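Local coordinates for protein beta-lactamase (Klebsiella pneumoniae, PDB 6KBY) that probably hydrolyses the amide bond of beta-lactam antibiotics to give substituted beta-amino acids, as a class C serine beta-lactamase, and here holds adenosine monophosphate in its pocket, at residues A262-G266 against D276-E280; L26-I32 against K348-Q354; I131-L137 against M220-G224. All coordinates share one frame; numbering follows the deposited sequence.

The three contacts sit at separate places in one chain, with centres 26 to 32 Å apart and no direct touch between them. Interaction 2 joins regions near the two termini beside strands 34-41 and 340-346 of the antiparallel sheet, and the chain between its segments contains the other two; interaction 3 is completed before interaction 1 begins. Interaction 3 reaches the AMP pocket through Glu-221, whose side chain lies about 4 Å from the nucleotide. Interaction 1 lies further off, the side chain of Trp-279 being about 10 Å from that of Ser-71, the covalent AMP site. In interaction 2, the Tyr-350 side chain lies about 8 Å from that of Ser-324, another pocket residue.

Interaction 1: A262-G266 against D276-E280; sequences ATHTG and DLMWE
The imidazole of His-264 turns its edge toward the face of the Trp-279 five-membered ring, a T-shaped pair with centroids 5.5 Å apart and planes at 86°. At the indole's own edge, near its plane, sits Thr-263: OG1, placed between the backbone N and the carbonyl carbon (chi1 65°), comes within 3.2 Å of Trp-279 CD1, while the Thr-263 hydroxyl is hydrogen-bonded to Leu-260 O. Phe-334 makes a further edge-to-face pair with the indole, which also touches Lys-321 and helix 72-86. Both side chains of the His-264/Trp-279 pair point the same way, side by side, and His-264 NE2 is held by Asn-244.

Behind the rings the backbones meet. Leu-277 N donates to Thr-263 O over 3.0 Å, and Asp-276 CA makes a CA-H...O contact of 3.0 Å with Thr-265 O. The first loop is a type I turn in which Ala-262 O receives both Thr-265 N and Thr-265 OG1 from the same face.

Asp-276 brings its carboxylate against acceptors: OD2 lies 3.2 Å from His-264 O, with no hydrogen bond between the two. In this buried place the carbonyls of His-264 and Thr-265 would probably raise the carboxylate's affinity for a proton.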
ATOM      1  N   ALA A 262     -11.016  -5.074   8.747  1.00  7.22           N
ATOM      2  CA  ALA A 262     -10.412  -6.368   9.038  1.00  7.78           C
ATOM      3  C   ALA A 262      -9.006  -6.506   8.471  1.00  6.55           C
ATOM      4  O   ALA A 262      -8.247  -7.356   8.953  1.00  6.97           O
ATOM      5  CB  ALA A 262     -11.299  -7.517   8.547  1.00  8.72           C
ATOM      6  N   THR A 263      -8.630  -5.705   7.466  1.00  6.43           N
ATOM      7  CA  THR A 263      -7.246  -5.775   6.997  1.00  6.97           C
ATOM      8  C   THR A 263      -6.261  -5.326   8.062  1.00  5.97           C
ATOM      9  O   THR A 263      -5.062  -5.606   7.930  1.00  6.67           O
ATOM     10  CB  THR A 263      -6.978  -4.954   5.727  1.00  6.38           C
ATOM     11  OG1 THR A 263      -7.158  -3.559   5.993  1.00  6.84           O
ATOM     12  CG2 THR A 263      -7.843  -5.394   4.554  1.00  7.84           C
ATOM     13  N   HIS A 264      -6.732  -4.604   9.085  1.00  6.64           N
ATOM     14  CA  HIS A 264      -5.872  -4.130  10.160  1.00  6.68           C
ATOM     15  C   HIS A 264      -5.667  -5.168  11.256  1.00  6.14           C
ATOM     16  O   HIS A 264      -5.013  -4.853  12.256  1.00  7.18           O
ATOM     17  CB  HIS A 264      -6.452  -2.880  10.836  1.00  7.30           C
ATOM     18  CG  HIS A 264      -6.934  -1.806   9.906  1.00  6.45           C
ATOM     19  ND1 HIS A 264      -7.614  -0.704  10.376  1.00  6.98           N
ATOM     20  CD2 HIS A 264      -6.854  -1.651   8.561  1.00  7.18           C
ATOM     21  CE1 HIS A 264      -7.939   0.079   9.365  1.00  7.84           C
ATOM     22  NE2 HIS A 264      -7.487  -0.468   8.253  1.00  7.19           N
ATOM     23  N   THR A 265      -6.219  -6.372  11.111  1.00  6.62           N
ATOM     24  CA  THR A 265      -6.022  -7.421  12.100  1.00  6.68           C
ATOM     25  C   THR A 265      -4.546  -7.786  12.142  1.00  6.29           C
ATOM     26  O   THR A 265      -3.910  -7.943  11.098  1.00  7.13           O
ATOM     27  CB  THR A 265      -6.846  -8.647  11.697  1.00  6.72           C
ATOM     28  OG1 THR A 265      -8.219  -8.261  11.564  1.00  7.11           O
ATOM     29  CG2 THR A 265      -6.740  -9.739  12.738  1.00  7.58           C
ATOM     30  N   GLY A 266      -3.993  -7.896  13.351  1.00  6.40           N
ATOM     31  CA  GLY A 266      -2.584  -8.212  13.524  1.00  6.81           C
ATOM     32  C   GLY A 266      -2.339  -9.703  13.615  1.00  5.90           C
ATOM     33  O   GLY A 266      -2.886 -10.383  14.490  1.00  7.40           O
ATOM     34  N   ASP A 276      -0.131  -6.914   9.604  1.00  6.55           N
ATOM     35  CA  ASP A 276      -1.553  -7.119   9.373  1.00  6.30           C
ATOM     36  C   ASP A 276      -1.729  -7.773   7.999  1.00  6.37           C
ATOM     37  O   ASP A 276      -0.793  -8.377   7.471  1.00  6.63           O
ATOM     38  CB  ASP A 276      -2.314  -5.790   9.463  1.00  7.34           C
ATOM     39  CG  ASP A 276      -2.059  -5.003  10.751  1.00  6.42           C
ATOM     40  OD1 ASP A 276      -1.553  -5.521  11.771  1.00  7.32           O
ATOM     41  OD2 ASP A 276      -2.401  -3.789  10.701  1.00  7.04           O
ATOM     42  N   LEU A 277      -2.910  -7.661   7.392  1.00  6.08           N
ATOM     43  CA  LEU A 277      -3.101  -8.165   6.032  1.00  6.76           C
ATOM     44  C   LEU A 277      -2.577  -7.064   5.117  1.00  6.45           C
ATOM     45  O   LEU A 277      -3.265  -6.080   4.811  1.00  6.45           O
ATOM     46  CB  LEU A 277      -4.561  -8.510   5.758  1.00  6.83           C
ATOM     47  CG  LEU A 277      -4.739  -9.618   4.714  1.00  7.13           C
ATOM     48  CD1 LEU A 277      -4.256 -10.965   5.244  1.00  7.98           C
ATOM     49  CD2 LEU A 277      -6.184  -9.714   4.244  1.00  8.84           C
ATOM     50  N   MET A 278      -1.307  -7.220   4.721  1.00  5.86           N
ATOM     51  CA  MET A 278      -0.517  -6.251   3.956  1.00  6.82           C
ATOM     52  C   MET A 278      -0.188  -4.953   4.697  1.00  6.45           C
ATOM     53  O   MET A 278       0.972  -4.529   4.675  1.00  7.41           O
ATOM     54  CB  MET A 278      -1.084  -6.005   2.554  1.00  6.53           C
ATOM     55  CG  MET A 278      -0.974  -7.240   1.667  1.00  6.62           C
ATOM     56  SD  MET A 278       0.744  -7.641   1.312  1.00  6.75           S
ATOM     57  CE  MET A 278       0.643  -9.417   1.080  1.00  8.09           C
ATOM     58  N   TRP A 279      -1.159  -4.306   5.349  1.00  6.37           N
ATOM     59  CA  TRP A 279      -0.825  -3.171   6.205  1.00  5.99           C
ATOM     60  C   TRP A 279       0.156  -3.606   7.287  1.00  6.03           C
ATOM     61  O   TRP A 279       0.182  -4.770   7.698  1.00  6.29           O
ATOM     62  CB  TRP A 279      -2.074  -2.592   6.874  1.00  7.17           C
ATOM     63  CG  TRP A 279      -3.016  -1.915   5.951  1.00  6.05           C
ATOM     64  CD1 TRP A 279      -4.231  -2.374   5.549  1.00  7.59           C
ATOM     65  CD2 TRP A 279      -2.838  -0.637   5.329  1.00  6.48           C
ATOM     66  NE1 TRP A 279      -4.823  -1.465   4.709  1.00  7.62           N
ATOM     67  CE2 TRP A 279      -3.987  -0.389   4.560  1.00  6.45           C
ATOM     68  CE3 TRP A 279      -1.816   0.321   5.346  1.00  6.25           C
ATOM     69  CZ2 TRP A 279      -4.146   0.780   3.815  1.00  7.74           C
ATOM     70  CZ3 TRP A 279      -1.976   1.484   4.606  1.00  7.47           C
ATOM     71  CH2 TRP A 279      -3.127   1.698   3.846  1.00  7.47           C
ATOM     72  N   GLU A 280       0.961  -2.651   7.750  1.00  6.32           N
ATOM     73  CA  GLU A 280       1.916  -2.853   8.826  1.00  6.21           C
ATOM     74  C   GLU A 280       1.641  -1.801   9.886  1.00  6.32           C
ATOM     75  O   GLU A 280       1.293  -0.663   9.555  1.00  7.04           O
ATOM     76  CB  GLU A 280       3.343  -2.691   8.292  1.00  6.61           C
ATOM     77  CG  GLU A 280       3.651  -3.646   7.146  1.00  7.23           C
ATOM     78  CD  GLU A 280       4.849  -3.227   6.311  1.00  7.31           C
ATOM     79  OE1 GLU A 280       5.549  -2.260   6.692  1.00  8.83           O
ATOM     80  OE2 GLU A 280       5.084  -3.862   5.257  1.00  7.67           O
TER

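Interaction 2: L26-I32 against K348-Q354; sequences LMQKNNI and KNYSIDQ
Lys-348 meets Ile-32 through CB, then bends at its last two torsions, carrying CE to 3.2 Å from Asn-31 O; its ammonium goes on to Asp-213 and Tyr-209 O. Tyr-350 follows: Ile-32 CD1 lies over one face of its ring in a CH-pi contact, 3.8 Å from the centroid, and Leu-26 CD2 packs against Tyr-350 CE2 at 3.8 Å.

Ser-351 stands at the N-cap position of the next helix but makes no capping bond; its OG donates to Asp-353 OD1 and accepts from Gln-354 NE2. That amide closes the series with a reciprocal pair: Asn-30 ND2 gives a nearly straight bond (170°) to Gln-354 OE1 at 2.8 Å, and Gln-354 NE2 returns one to Asn-30 OD1 at 3.0 Å. The two amide planes are 46° apart, so the pair is twisted. Asn-30 ND2 also donates to Leu-26 O, fixing the amide's rotation, and a water donates to Gln-354 OE1 and accepts weakly from Lys-29 NZ.

The contact thus joins the Schellman-terminated end of helix 11-30 to the start of helix 352-364, with Tyr-350 and Leu-26 resting on Met-35 of strand 34-41 and Ile-32 on Ala-346 of strand 340-346.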
ATOM      1  N   LEU A  26      12.700  19.070   1.033  1.00  7.67           N
ATOM      2  CA  LEU A  26      12.756  17.674   0.611  1.00  8.08           C
ATOM      3  C   LEU A  26      12.844  17.564  -0.908  1.00  7.77           C
ATOM      4  O   LEU A  26      13.669  16.811  -1.448  1.00  7.88           O
ATOM      5  CB  LEU A  26      11.513  16.948   1.125  1.00  7.89           C
ATOM      6  CG  LEU A  26      11.409  15.468   0.762  1.00  8.05           C
ATOM      7  CD1 LEU A  26      12.321  14.631   1.643  1.00  9.22           C
ATOM      8  CD2 LEU A  26       9.965  15.004   0.874  1.00  8.67           C
ATOM      9  N   MET A  27      11.995  18.306  -1.615  1.00  7.56           N
ATOM     10  CA  MET A  27      11.990  18.228  -3.071  1.00  7.77           C
ATOM     11  C   MET A  27      13.248  18.844  -3.664  1.00  7.23           C
ATOM     12  O   MET A  27      13.777  18.347  -4.669  1.00  8.04           O
ATOM     13  CB  MET A  27      10.754  18.931  -3.626  1.00  7.99           C
ATOM     14  CG  MET A  27       9.470  18.209  -3.290  1.00  8.15           C
ATOM     15  SD  MET A  27       7.984  19.036  -3.895  1.00  8.03           S
ATOM     16  CE  MET A  27       8.217  18.926  -5.672  1.00  9.35           C
ATOM     17  N   GLN A  28      13.733  19.936  -3.066  1.00  7.49           N
ATOM     18  CA  GLN A  28      14.947  20.581  -3.546  1.00  8.06           C
ATOM     19  C   GLN A  28      16.131  19.625  -3.454  1.00  7.97           C
ATOM     20  O   GLN A  28      16.818  19.360  -4.449  1.00  8.54           O
ATOM     21  CB  GLN A  28      15.199  21.858  -2.731  1.00  7.98           C
ATOM     22  CG  GLN A  28      16.136  22.872  -3.387  1.00  8.67           C
ATOM     23  CD  GLN A  28      17.531  22.336  -3.600  1.00  8.52           C
ATOM     24  OE1 GLN A  28      18.191  21.882  -2.662  1.00 10.50           O
ATOM     25  NE2 GLN A  28      17.985  22.375  -4.839  1.00  8.67           N
ATOM     26  N   LYS A  29      16.386  19.090  -2.261  1.00  8.39           N
ATOM     27  CA  LYS A  29      17.623  18.343  -2.084  1.00  9.47           C
ATOM     28  C   LYS A  29      17.586  16.997  -2.793  1.00  9.15           C
ATOM     29  O   LYS A  29      18.629  16.520  -3.245  1.00 10.43           O
ATOM     30  CB  LYS A  29      17.982  18.211  -0.608  1.00 12.62           C
ATOM     31  CG  LYS A  29      17.129  17.269   0.184  1.00 11.91           C
ATOM     32  CD  LYS A  29      17.610  17.304   1.624  1.00 15.80           C
ATOM     33  CE  LYS A  29      17.152  16.107   2.405  1.00 17.96           C
ATOM     34  NZ  LYS A  29      17.671  16.155   3.802  1.00 19.11           N
ATOM     35  N   ASN A  30      16.412  16.383  -2.923  1.00  8.42           N
ATOM     36  CA  ASN A  30      16.287  15.105  -3.611  1.00  8.22           C
ATOM     37  C   ASN A  30      15.990  15.261  -5.094  1.00  9.37           C
ATOM     38  O   ASN A  30      15.904  14.252  -5.803  1.00  9.58           O
ATOM     39  CB  ASN A  30      15.198  14.251  -2.957  1.00  8.89           C
ATOM     40  CG  ASN A  30      15.585  13.772  -1.578  1.00  8.97           C
ATOM     41  OD1 ASN A  30      16.404  12.867  -1.435  1.00 10.49           O
ATOM     42  ND2 ASN A  30      14.988  14.360  -0.556  1.00  9.33           N
ATOM     43  N   ASN A  31      15.826  16.491  -5.571  1.00  9.03           N
ATOM     44  CA  ASN A  31      15.468  16.749  -6.965  1.00  8.54           C
ATOM     45  C   ASN A  31      14.202  16.000  -7.380  1.00  8.51           C
ATOM     46  O   ASN A  31      14.134  15.385  -8.449  1.00  9.57           O
ATOM     47  CB  ASN A  31      16.632  16.469  -7.913  1.00 10.50           C
ATOM     48  CG  ASN A  31      16.467  17.170  -9.232  1.00 12.42           C
ATOM     49  OD1 ASN A  31      15.955  18.287  -9.288  1.00 14.12           O
ATOM     50  ND2 ASN A  31      16.898  16.522 -10.307  1.00 16.51           N
ATOM     51  N   ILE A  32      13.192  16.051  -6.518  1.00  8.30           N
ATOM     52  CA  ILE A  32      11.889  15.455  -6.801  1.00  8.74           C
ATOM     53  C   ILE A  32      11.088  16.456  -7.618  1.00  8.58           C
ATOM     54  O   ILE A  32      10.840  17.568  -7.135  1.00  8.50           O
ATOM     55  CB  ILE A  32      11.138  15.158  -5.496  1.00  7.77           C
ATOM     56  CG1 ILE A  32      11.913  14.161  -4.632  1.00  9.31           C
ATOM     57  CG2 ILE A  32       9.731  14.665  -5.794  1.00  8.74           C
ATOM     58  CD1 ILE A  32      11.458  14.144  -3.187  1.00  8.62           C
ATOM     59  N   LYS A 348       9.477  10.868  -7.957  1.00  8.77           N
ATOM     60  CA  LYS A 348      10.818  10.317  -7.900  1.00  9.15           C
ATOM     61  C   LYS A 348      10.851   9.382  -6.702  1.00  8.69           C
ATOM     62  O   LYS A 348      10.210   9.654  -5.682  1.00  9.80           O
ATOM     63  CB  LYS A 348      11.894  11.401  -7.776  1.00 11.25           C
ATOM     64  CG  LYS A 348      13.310  10.847  -7.657  1.00 14.03           C
ATOM     65  CD  LYS A 348      14.359  11.934  -7.766  1.00 14.58           C
ATOM     66  CE  LYS A 348      14.598  12.316  -9.210  1.00 17.41           C
ATOM     67  NZ  LYS A 348      15.309  11.232  -9.952  1.00 18.61           N
ATOM     68  N   ASN A 349      11.554   8.265  -6.847  1.00  9.17           N
ATOM     69  CA  ASN A 349      11.723   7.294  -5.769  1.00  9.66           C
ATOM     70  C   ASN A 349      12.854   7.789  -4.873  1.00 10.28           C
ATOM     71  O   ASN A 349      14.034   7.587  -5.177  1.00 16.07           O
ATOM     72  CB  ASN A 349      12.043   5.932  -6.377  1.00  9.95           C
ATOM     73  CG  ASN A 349      12.219   4.835  -5.342  1.00 10.80           C
ATOM     74  OD1 ASN A 349      12.354   5.088  -4.144  1.00 13.00           O
ATOM     75  ND2 ASN A 349      12.239   3.595  -5.813  1.00 12.44           N
ATOM     76  N   TYR A 350      12.501   8.441  -3.771  1.00  8.41           N
ATOM     77  CA  TYR A 350      13.461   8.915  -2.785  1.00  8.43           C
ATOM     78  C   TYR A 350      13.336   8.074  -1.519  1.00  8.23           C
ATOM     79  O   TYR A 350      12.347   7.367  -1.314  1.00  8.46           O
ATOM     80  CB  TYR A 350      13.264  10.413  -2.505  1.00  8.90           C
ATOM     81  CG  TYR A 350      11.968  10.729  -1.798  1.00  7.75           C
ATOM     82  CD1 TYR A 350      10.749  10.698  -2.470  1.00  8.22           C
ATOM     83  CD2 TYR A 350      11.961  11.046  -0.449  1.00  7.94           C
ATOM     84  CE1 TYR A 350       9.564  10.972  -1.810  1.00  8.17           C
ATOM     85  CE2 TYR A 350      10.780  11.320   0.213  1.00  7.94           C
ATOM     86  CZ  TYR A 350       9.587  11.281  -0.471  1.00  7.61           C
ATOM     87  OH  TYR A 350       8.420  11.548   0.204  1.00  7.94           O
ATOM     88  N   SER A 351      14.347   8.149  -0.663  1.00  8.24           N
ATOM     89  CA  SER A 351      14.517   7.115   0.350  1.00  8.69           C
ATOM     90  C   SER A 351      13.378   7.077   1.367  1.00  7.17           C
ATOM     91  O   SER A 351      12.809   8.100   1.763  1.00  8.19           O
ATOM     92  CB  SER A 351      15.870   7.236   1.047  1.00 10.87           C
ATOM     93  OG  SER A 351      15.973   8.451   1.756  1.00 12.47           O
ATOM     94  N   ILE A 352      13.059   5.859   1.792  1.00  8.85           N
ATOM     95  CA  ILE A 352      11.938   5.632   2.696  1.00  8.56           C
ATOM     96  C   ILE A 352      12.129   6.353   4.024  1.00  7.58           C
ATOM     97  O   ILE A 352      11.168   6.881   4.592  1.00  8.03           O
ATOM     98  CB  ILE A 352      11.697   4.121   2.867  1.00  9.84           C
ATOM     99  CG1 ILE A 352      10.931   3.585   1.654  1.00 13.22           C
ATOM    100  CG2 ILE A 352      10.938   3.835   4.143  1.00  8.60           C
ATOM    101  CD1 ILE A 352      10.879   2.077   1.578  1.00 15.52           C
ATOM    102  N   ASP A 353      13.362   6.397   4.540  1.00  8.64           N
ATOM    103  CA  ASP A 353      13.584   7.079   5.815  1.00  8.92           C
ATOM    104  C   ASP A 353      13.114   8.529   5.761  1.00  7.89           C
ATOM    105  O   ASP A 353      12.580   9.052   6.743  1.00  8.24           O
ATOM    106  CB  ASP A 353      15.057   7.002   6.221  1.00 10.96           C
ATOM    107  CG  ASP A 353      15.943   7.853   5.346  1.00 15.60           C
ATOM    108  OD1 ASP A 353      16.046   7.544   4.148  1.00 17.24           O
ATOM    109  OD2 ASP A 353      16.524   8.839   5.849  1.00 20.07           O
ATOM    110  N   GLN A 354      13.292   9.191   4.616  1.00  8.08           N
ATOM    111  CA  GLN A 354      12.827  10.567   4.485  1.00  8.13           C
ATOM    112  C   GLN A 354      11.306  10.647   4.436  1.00  7.37           C
ATOM    113  O   GLN A 354      10.712  11.555   5.031  1.00  8.18           O
ATOM    114  CB  GLN A 354      13.430  11.210   3.243  1.00  7.96           C
ATOM    115  CG  GLN A 354      14.931  11.348   3.301  1.00  9.27           C
ATOM    116  CD  GLN A 354      15.453  12.033   2.072  1.00  8.93           C
ATOM    117  OE1 GLN A 354      15.475  13.258   1.998  1.00  9.38           O
ATOM    118  NE2 GLN A 354      15.847  11.249   1.084  1.00  9.67           N
TER
HETATM  119  O   HOH W   1      15.032  14.740   4.230  1.00 14.08           O

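Interaction 3: I131-L137 against M220-G224; sequences IKNTTQL and MEILG
Ile-222 projects from its turn straight at the 131-137 segment and carries the largest share of the contact. With CG1 anti to the backbone N (chi1 -169°) and the chain extended beyond, CD1 reaches the start of helix 134-143, coming within 3.4 Å of Asn-133 O and 3.9 Å of Leu-137 CB. The other branch faces Ile-131: Ile-222 CG2 lies 3.9 Å from Ile-131 CG2 and also touches that residue's carbonyl oxygen. The two isoleucines cross at a slant. Leu-137 and Leu-223 instead cross at about a right angle, Leu-137 CD2 meeting Leu-223 CD1 at 3.8 Å, which extends the apolar patch begun by Ile-222.

Beyond this patch the link is polar. Lys-132 starts away from the other segment, but a bend at chi2 (-60°) swings its ammonium back toward the extended Glu-221. Lys-132 NZ and Glu-221 OE2 form a long salt bridge of 3.6 Å, and Lys-132 NZ has a second, weak bond to Glu-129 O. Between the backbones, one water donates to Ile-131 O and accepts from Ile-222 N, so the two segments are bridged there without a direct hydrogen bond.

The helix start that receives Ile-222 is closed by a capping box. Gln-136 N gives Asn-133 OD1 a bond of 2.8 Å, and Gln-136 OE1 takes both Lys-132 N and Asn-133 N. Opposite, residues 221-224 form a type II turn leading into helix 224-228, whose Tyr-228 OH bonds to Glu-221 N.

Glu-221 belongs to the AMP pocket and touches the nucleotide; the apolar packing and the water bridge join the turn that bears it to the start of helix 134-143. The ion pair, long and made by an exposed lysine, is probably weak and would only modestly favour the carboxylate's position.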
ATOM      1  N   ILE A 131       9.350 -15.294 -16.195  1.00 15.34           N
ATOM      2  CA  ILE A 131       7.968 -15.755 -16.113  1.00 16.75           C
ATOM      3  C   ILE A 131       7.075 -14.725 -16.797  1.00 16.87           C
ATOM      4  O   ILE A 131       6.909 -13.606 -16.305  1.00 16.95           O
ATOM      5  CB  ILE A 131       7.539 -15.995 -14.664  1.00 15.46           C
ATOM      6  CG1 ILE A 131       8.376 -17.125 -14.061  1.00 18.07           C
ATOM      7  CG2 ILE A 131       6.059 -16.329 -14.602  1.00 16.43           C
ATOM      8  CD1 ILE A 131       8.068 -17.398 -12.613  1.00 18.75           C
ATOM      9  N   LYS A 132       6.493 -15.107 -17.933  1.00 18.53           N
ATOM     10  CA  LYS A 132       5.684 -14.205 -18.740  1.00 19.44           C
ATOM     11  C   LYS A 132       4.208 -14.565 -18.778  1.00 20.32           C
ATOM     12  O   LYS A 132       3.380 -13.678 -18.991  1.00 23.82           O
ATOM     13  CB  LYS A 132       6.212 -14.162 -20.181  1.00 22.47           C
ATOM     14  CG  LYS A 132       7.669 -13.748 -20.298  1.00 23.88           C
ATOM     15  CD  LYS A 132       7.893 -12.362 -19.726  1.00 23.00           C
ATOM     16  CE  LYS A 132       9.339 -11.919 -19.891  1.00 26.23           C
ATOM     17  NZ  LYS A 132       9.565 -10.556 -19.337  1.00 28.86           N
ATOM     18  N   ASN A 133       3.852 -15.832 -18.577  1.00 18.01           N
ATOM     19  CA  ASN A 133       2.473 -16.266 -18.729  1.00 19.80           C
ATOM     20  C   ASN A 133       2.100 -17.220 -17.601  1.00 18.27           C
ATOM     21  O   ASN A 133       2.943 -17.636 -16.801  1.00 17.43           O
ATOM     22  CB  ASN A 133       2.226 -16.900 -20.106  1.00 19.84           C
ATOM     23  CG  ASN A 133       3.125 -18.093 -20.373  1.00 21.41           C
ATOM     24  OD1 ASN A 133       3.274 -18.977 -19.529  1.00 20.63           O
ATOM     25  ND2 ASN A 133       3.729 -18.124 -21.555  1.00 22.29           N
ATOM     26  N   THR A 134       0.814 -17.574 -17.560  1.00 19.35           N
ATOM     27  CA  THR A 134       0.302 -18.412 -16.479  1.00 18.33           C
ATOM     28  C   THR A 134       0.934 -19.797 -16.493  1.00 18.93           C
ATOM     29  O   THR A 134       1.182 -20.381 -15.433  1.00 18.70           O
ATOM     30  CB  THR A 134      -1.222 -18.505 -16.572  1.00 21.79           C
ATOM     31  OG1 THR A 134      -1.778 -17.185 -16.566  1.00 22.71           O
ATOM     32  CG2 THR A 134      -1.787 -19.287 -15.395  1.00 24.56           C
ATOM     33  N   THR A 135       1.202 -20.340 -17.683  1.00 19.78           N
ATOM     34  CA  THR A 135       1.843 -21.648 -17.777  1.00 20.09           C
ATOM     35  C   THR A 135       3.195 -21.645 -17.074  1.00 17.87           C
ATOM     36  O   THR A 135       3.488 -22.524 -16.254  1.00 16.86           O
ATOM     37  CB  THR A 135       2.005 -22.041 -19.248  1.00 22.50           C
ATOM     38  OG1 THR A 135       0.713 -22.155 -19.858  1.00 26.51           O
ATOM     39  CG2 THR A 135       2.744 -23.370 -19.372  1.00 22.98           C
ATOM     40  N   GLN A 136       4.034 -20.656 -17.388  1.00 16.83           N
ATOM     41  CA  GLN A 136       5.342 -20.555 -16.751  1.00 15.22           C
ATOM     42  C   GLN A 136       5.211 -20.276 -15.260  1.00 15.13           C
ATOM     43  O   GLN A 136       5.995 -20.794 -14.455  1.00 13.93           O
ATOM     44  CB  GLN A 136       6.154 -19.458 -17.430  1.00 15.69           C
ATOM     45  CG  GLN A 136       6.412 -19.734 -18.902  1.00 17.59           C
ATOM     46  CD  GLN A 136       6.831 -18.493 -19.663  1.00 20.05           C
ATOM     47  OE1 GLN A 136       6.528 -17.369 -19.260  1.00 19.42           O
ATOM     48  NE2 GLN A 136       7.528 -18.690 -20.776  1.00 23.61           N
ATOM     49  N   LEU A 137       4.233 -19.454 -14.876  1.00 14.25           N
ATOM     50  CA  LEU A 137       4.024 -19.152 -13.463  1.00 13.62           C
ATOM     51  C   LEU A 137       3.687 -20.413 -12.683  1.00 13.93           C
ATOM     52  O   LEU A 137       4.273 -20.681 -11.627  1.00 13.00           O
ATOM     53  CB  LEU A 137       2.900 -18.127 -13.315  1.00 14.66           C
ATOM     54  CG  LEU A 137       2.431 -17.823 -11.889  1.00 13.57           C
ATOM     55  CD1 LEU A 137       3.523 -17.107 -11.105  1.00 14.73           C
ATOM     56  CD2 LEU A 137       1.143 -17.010 -11.897  1.00 16.21           C
ATOM     57  N   MET A 220       3.928  -3.227 -16.533  1.00 13.78           N
ATOM     58  CA  MET A 220       3.054  -4.157 -15.835  1.00 13.18           C
ATOM     59  C   MET A 220       3.271  -5.571 -16.362  1.00 16.46           C
ATOM     60  O   MET A 220       3.017  -5.848 -17.540  1.00 18.50           O
ATOM     61  CB  MET A 220       1.599  -3.737 -16.028  1.00 16.46           C
ATOM     62  CG  MET A 220       1.280  -2.367 -15.458  1.00 14.07           C
ATOM     63  SD  MET A 220       1.756  -2.202 -13.716  1.00 12.94           S
ATOM     64  CE  MET A 220       0.970  -3.642 -13.012  1.00 13.16           C
ATOM     65  N   GLU A 221       3.720  -6.465 -15.488  1.00 12.80           N
ATOM     66  CA  GLU A 221       4.009  -7.851 -15.827  1.00 14.61           C
ATOM     67  C   GLU A 221       3.104  -8.784 -15.013  1.00 13.26           C
ATOM     68  O   GLU A 221       2.186  -8.336 -14.322  1.00 12.60           O
ATOM     69  CB  GLU A 221       5.506  -8.116 -15.661  1.00 17.14           C
ATOM     70  CG  GLU A 221       6.359  -7.222 -16.555  1.00 16.39           C
ATOM     71  CD  GLU A 221       7.831  -7.563 -16.494  1.00 26.62           C
ATOM     72  OE1 GLU A 221       8.353  -7.761 -15.377  1.00 27.84           O
ATOM     73  OE2 GLU A 221       8.464  -7.645 -17.569  1.00 32.44           O
ATOM     74  N   ILE A 222       3.368 -10.091 -15.093  1.00 15.38           N
ATOM     75  CA  ILE A 222       2.416 -11.067 -14.569  1.00 14.11           C
ATOM     76  C   ILE A 222       2.239 -10.912 -13.057  1.00 10.81           C
ATOM     77  O   ILE A 222       3.209 -10.739 -12.306  1.00 12.58           O
ATOM     78  CB  ILE A 222       2.822 -12.495 -14.975  1.00 16.33           C
ATOM     79  CG1 ILE A 222       1.694 -13.475 -14.654  1.00 18.17           C
ATOM     80  CG2 ILE A 222       4.127 -12.905 -14.301  1.00 17.37           C
ATOM     81  CD1 ILE A 222       1.922 -14.854 -15.210  1.00 19.68           C
ATOM     82  N   LEU A 223       0.978 -10.952 -12.612  1.00 11.44           N
ATOM     83  CA  LEU A 223       0.585 -10.700 -11.220  1.00 10.30           C
ATOM     84  C   LEU A 223       1.067  -9.347 -10.704  1.00 10.42           C
ATOM     85  O   LEU A 223       1.106  -9.113  -9.487  1.00 10.76           O
ATOM     86  CB  LEU A 223       0.980 -11.833 -10.263  1.00 11.23           C
ATOM     87  CG  LEU A 223       0.333 -13.200 -10.503  1.00 12.83           C
ATOM     88  CD1 LEU A 223       0.723 -14.181  -9.404  1.00 13.26           C
ATOM     89  CD2 LEU A 223      -1.184 -13.109 -10.628  1.00 15.02           C
ATOM     90  N   GLY A 224       1.413  -8.434 -11.615  1.00 10.48           N
ATOM     91  CA  GLY A 224       1.888  -7.126 -11.207  1.00 11.19           C
ATOM     92  C   GLY A 224       0.805  -6.194 -10.712  1.00  9.28           C
ATOM     93  O   GLY A 224       1.064  -5.338  -9.858  1.00 10.51           O
TER
HETATM   94  O   HOH W   2       5.568 -11.066 -16.904  1.00 20.82           O